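Local coordinates for protein NADH:ubiquinone oxidoreductase, Na translocating, F subunit (Porphyromonas gingivalis, PDB 2R6H) that binds flavin-adenine dinucleotide and belongs to the ferredoxin reductase-like flavoproteins, pairing an FAD-binding with an NAD-binding domain, at residues E35-K40 with N99-N104. Numbering follows the deposited sequence.
Sequences ETMNFK and NIITLN. With FAD (flavin-adenine dinucleotide), chain H.
In the antiparallel FAD-binding barrel of a ferredoxin reductase-like module, the loop 35-40, which leads from strand 24-30 to strand 44-49, passes over the start of strand 100-106, an outermost strand of the sheet. N99, just ahead of that strand, makes the polar link. Its CG lies in the crowded position between the backbone N and the carbonyl carbon (chi1 78°), which turns the carboxamide toward the loop, and ND2 donates to the backbone O of E35 over 3.0 Å. The bond is bent, 138° at the hydrogen. The same carbonyl also accepts from T36 OG1, so two side-chain donors converge on one oxygen, although its position in the model is less certain. E97 OE1 accepts from the backbone N of both N99 and I100. I101 is the apolar centre, directed at the loop, and one branch, CG1-CD1, serves both of its partners. CG1 meets the CE methyl of selenomethionine M37 at 4.5 Å, at the tip of a side chain whose first two torsions are both near anti, which extends it. One bond further out, CD1 approaches the F39 ring obliquely, 4.5 Å from CE2. M143, from strand 140-147, touches both M37 and I101, consistent with a place for this cluster in the interior of the barrel. Past I101 the strand diverges from the loop, pairing through L103 with F27, and reaches the FAD pocket at N104. There the backbone O of N104 accepts a hydrogen bond from FAD N3, 2.8 Å long and 157° at the hydrogen.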
loop_
_atom_site.group_PDB
_atom_site.type_symbol
_atom_site.label_atom_id
_atom_site.label_comp_id
_atom_site.label_asym_id
_atom_site.label_seq_id
_atom_site.Cartn_x
_atom_site.Cartn_y
_atom_site.Cartn_z
ATOM N N GLU A 35 7.027 -1.670 24.984
ATOM C CA GLU A 35 6.269 -0.549 24.458
ATOM C C GLU A 35 5.297 -1.092 23.430
ATOM O O GLU A 35 5.527 -2.153 22.853
ATOM C CB GLU A 35 7.188 0.491 23.817
ATOM C CG GLU A 35 8.108 1.229 24.791
ATOM C CD GLU A 35 7.402 2.333 25.570
ATOM O OE1 GLU A 35 8.071 3.330 25.924
ATOM O OE2 GLU A 35 6.185 2.208 25.826
ATOM N N THR A 36 4.208 -0.364 23.209
ATOM C CA THR A 36 3.156 -0.807 22.292
ATOM C C THR A 36 2.324 0.366 21.750
ATOM O O THR A 36 2.036 1.331 22.470
ATOM C CB THR A 36 2.242 -1.886 22.956
ATOM O OG1 THR A 36 2.685 -3.193 22.566
ATOM C CG2 THR A 36 0.783 -1.720 22.543
HETATM N N MSE A 37 1.964 0.284 20.469
HETATM C CA MSE A 37 1.064 1.264 19.868
HETATM C C MSE A 37 -0.344 0.690 19.674
HETATM O O MSE A 37 -0.552 -0.247 18.893
HETATM C CB MSE A 37 1.619 1.777 18.541
HETATM C CG MSE A 37 0.887 2.990 17.997
HETATM SE SE MSE A 37 1.212 3.265 16.089
HETATM C CE MSE A 37 3.096 3.770 16.158
ATOM N N ASN A 38 -1.294 1.245 20.425
ATOM C CA ASN A 38 -2.700 0.925 20.275
ATOM C C ASN A 38 -3.219 1.675 19.076
ATOM O O ASN A 38 -3.177 2.899 19.063
ATOM C CB ASN A 38 -3.481 1.407 21.496
ATOM C CG ASN A 38 -2.824 1.015 22.801
ATOM O OD1 ASN A 38 -2.152 -0.013 22.880
ATOM N ND2 ASN A 38 -3.019 1.832 23.843
ATOM N N PHE A 39 -3.708 0.967 18.066
ATOM C CA PHE A 39 -4.283 1.660 16.924
ATOM C C PHE A 39 -5.463 0.920 16.337
ATOM O O PHE A 39 -5.594 -0.273 16.539
ATOM C CB PHE A 39 -3.218 1.925 15.851
ATOM C CG PHE A 39 -2.681 0.682 15.194
ATOM C CD1 PHE A 39 -3.112 0.304 13.936
ATOM C CD2 PHE A 39 -1.729 -0.099 15.825
ATOM C CE1 PHE A 39 -2.608 -0.833 13.326
ATOM C CE2 PHE A 39 -1.223 -1.241 15.211
ATOM C CZ PHE A 39 -1.663 -1.606 13.966
ATOM N N LYS A 40 -6.330 1.633 15.630
ATOM C CA LYS A 40 -7.401 0.978 14.886
ATOM C C LYS A 40 -6.937 0.751 13.435
ATOM O O LYS A 40 -6.179 1.560 12.898
ATOM C CB LYS A 40 -8.698 1.798 14.966
ATOM C CG LYS A 40 -9.283 1.895 16.382
ATOM C CD LYS A 40 -10.644 2.605 16.431
ATOM C CE LYS A 40 -11.840 1.669 16.105
ATOM N NZ LYS A 40 -12.471 0.994 17.307
ATOM N N ASN A 99 4.171 -3.904 18.965
ATOM C CA ASN A 99 5.449 -3.204 18.835
ATOM C C ASN A 99 6.353 -3.603 17.676
ATOM O O ASN A 99 7.489 -3.146 17.579
ATOM C CB ASN A 99 6.203 -3.056 20.183
ATOM C CG ASN A 99 6.922 -4.321 20.633
ATOM O OD1 ASN A 99 7.712 -4.913 19.896
ATOM N ND2 ASN A 99 6.688 -4.704 21.886
ATOM N N ILE A 100 5.835 -4.439 16.789
ATOM C CA ILE A 100 6.448 -4.619 15.478
ATOM C C ILE A 100 5.507 -3.998 14.463
ATOM O O ILE A 100 4.511 -4.601 14.079
ATOM C CB ILE A 100 6.668 -6.106 15.099
ATOM C CG1 ILE A 100 7.285 -6.904 16.258
ATOM C CG2 ILE A 100 7.538 -6.206 13.847
ATOM C CD1 ILE A 100 8.743 -7.218 16.073
ATOM N N ILE A 101 5.818 -2.778 14.054
ATOM C CA ILE A 101 4.989 -2.066 13.091
ATOM C C ILE A 101 5.496 -2.310 11.681
ATOM O O ILE A 101 6.671 -2.119 11.402
ATOM C CB ILE A 101 4.968 -0.553 13.368
ATOM C CG1 ILE A 101 4.423 -0.294 14.770
ATOM C CG2 ILE A 101 4.137 0.165 12.330
ATOM C CD1 ILE A 101 3.266 -1.200 15.124
ATOM N N THR A 102 4.610 -2.739 10.794
ATOM C CA THR A 102 4.995 -2.965 9.408
ATOM C C THR A 102 4.498 -1.828 8.511
ATOM O O THR A 102 3.352 -1.417 8.613
ATOM C CB THR A 102 4.447 -4.309 8.903
ATOM O OG1 THR A 102 4.973 -5.371 9.704
ATOM C CG2 THR A 102 4.863 -4.538 7.490
ATOM N N LEU A 103 5.354 -1.314 7.638
ATOM C CA LEU A 103 4.898 -0.334 6.659
ATOM C C LEU A 103 5.175 -0.754 5.194
ATOM O O LEU A 103 5.992 -1.643 4.931
ATOM C CB LEU A 103 5.488 1.050 6.970
ATOM C CG LEU A 103 5.292 1.559 8.405
ATOM C CD1 LEU A 103 5.922 2.921 8.589
ATOM C CD2 LEU A 103 3.839 1.636 8.765
ATOM N N ASN A 104 4.466 -0.138 4.251
ATOM C CA ASN A 104 4.739 -0.330 2.835
ATOM C C ASN A 104 5.095 0.998 2.220
ATOM O O ASN A 104 4.244 1.868 2.124
ATOM C CB ASN A 104 3.508 -0.853 2.113
ATOM C CG ASN A 104 3.150 -2.238 2.516
ATOM O OD1 ASN A 104 3.871 -2.883 3.284
ATOM N ND2 ASN A 104 2.024 -2.721 2.009
HETATM P PA FAD H . 7.912 14.220 -1.623
HETATM O O1A FAD H . 6.701 14.629 -0.793
HETATM O O2A FAD H . 9.171 15.050 -1.355
HETATM O O5B FAD H . 7.560 14.266 -3.209
HETATM C C5B FAD H . 6.583 13.393 -3.757
HETATM C C4B FAD H . 6.755 13.286 -5.267
HETATM O O4B FAD H . 6.612 14.564 -5.858
HETATM C C3B FAD H . 8.131 12.764 -5.652
HETATM O O3B FAD H . 7.969 11.725 -6.586
HETATM C C2B FAD H . 8.840 13.927 -6.311
HETATM O O2B FAD H . 9.607 13.476 -7.404
HETATM C C1B FAD H . 7.676 14.801 -6.770
HETATM N N9A FAD H . 8.004 16.250 -6.888
HETATM C C8A FAD H . 8.627 17.066 -5.967
HETATM N N7A FAD H . 8.716 18.319 -6.485
HETATM C C5A FAD H . 8.155 18.321 -7.726
HETATM C C6A FAD H . 7.974 19.317 -8.698
HETATM N N6A FAD H . 8.471 20.541 -8.518
HETATM N N1A FAD H . 7.349 19.005 -9.899
HETATM C C2A FAD H . 6.904 17.714 -10.141
HETATM N N3A FAD H . 7.085 16.731 -9.180
HETATM C C4A FAD H . 7.702 17.025 -7.992
HETATM N N1 FAD H . 2.745 6.360 1.218
HETATM C C2 FAD H . 3.206 5.069 1.246
HETATM O O2 FAD H . 4.091 4.756 0.461
HETATM N N3 FAD H . 2.670 4.158 2.143
HETATM C C4 FAD H . 1.665 4.530 3.033
HETATM O O4 FAD H . 1.152 3.757 3.859
HETATM C C4X FAD H . 1.212 5.838 2.995
HETATM N N5 FAD H . 0.219 6.215 3.872
HETATM C C5X FAD H . -0.241 7.517 3.826
HETATM C C6 FAD H . -1.254 7.888 4.705
HETATM C C7 FAD H . -1.744 9.188 4.702
HETATM C C7M FAD H . -2.835 9.549 5.675
HETATM C C8 FAD H . -1.210 10.115 3.804
HETATM C C8M FAD H . -1.723 11.518 3.774
HETATM C C9 FAD H . -0.202 9.735 2.926
HETATM C C9A FAD H . 0.292 8.438 2.928
HETATM N N10 FAD H . 1.294 8.051 2.052
HETATM C C10 FAD H . 1.749 6.752 2.086
HETATM C "C1'" FAD H . 2.052 9.028 1.205
HETATM C "C2'" FAD H . 3.307 9.438 1.959
HETATM O "O2'" FAD H . 2.930 10.077 3.154
HETATM C "C3'" FAD H . 4.189 10.384 1.152
HETATM O "O3'" FAD H . 3.419 11.368 0.500
HETATM C "C4'" FAD H . 5.017 9.588 0.162
HETATM O "O4'" FAD H . 5.936 8.847 0.919
HETATM C "C5'" FAD H . 5.795 10.499 -0.770
HETATM O "O5'" FAD H . 6.361 11.535 -0.002
HETATM P P FAD H . 7.937 11.838 -0.104
HETATM O O1P FAD H . 8.379 12.709 1.048
HETATM O O2P FAD H . 8.706 10.544 -0.180
HETATM O O3P FAD H . 8.100 12.620 -1.483
#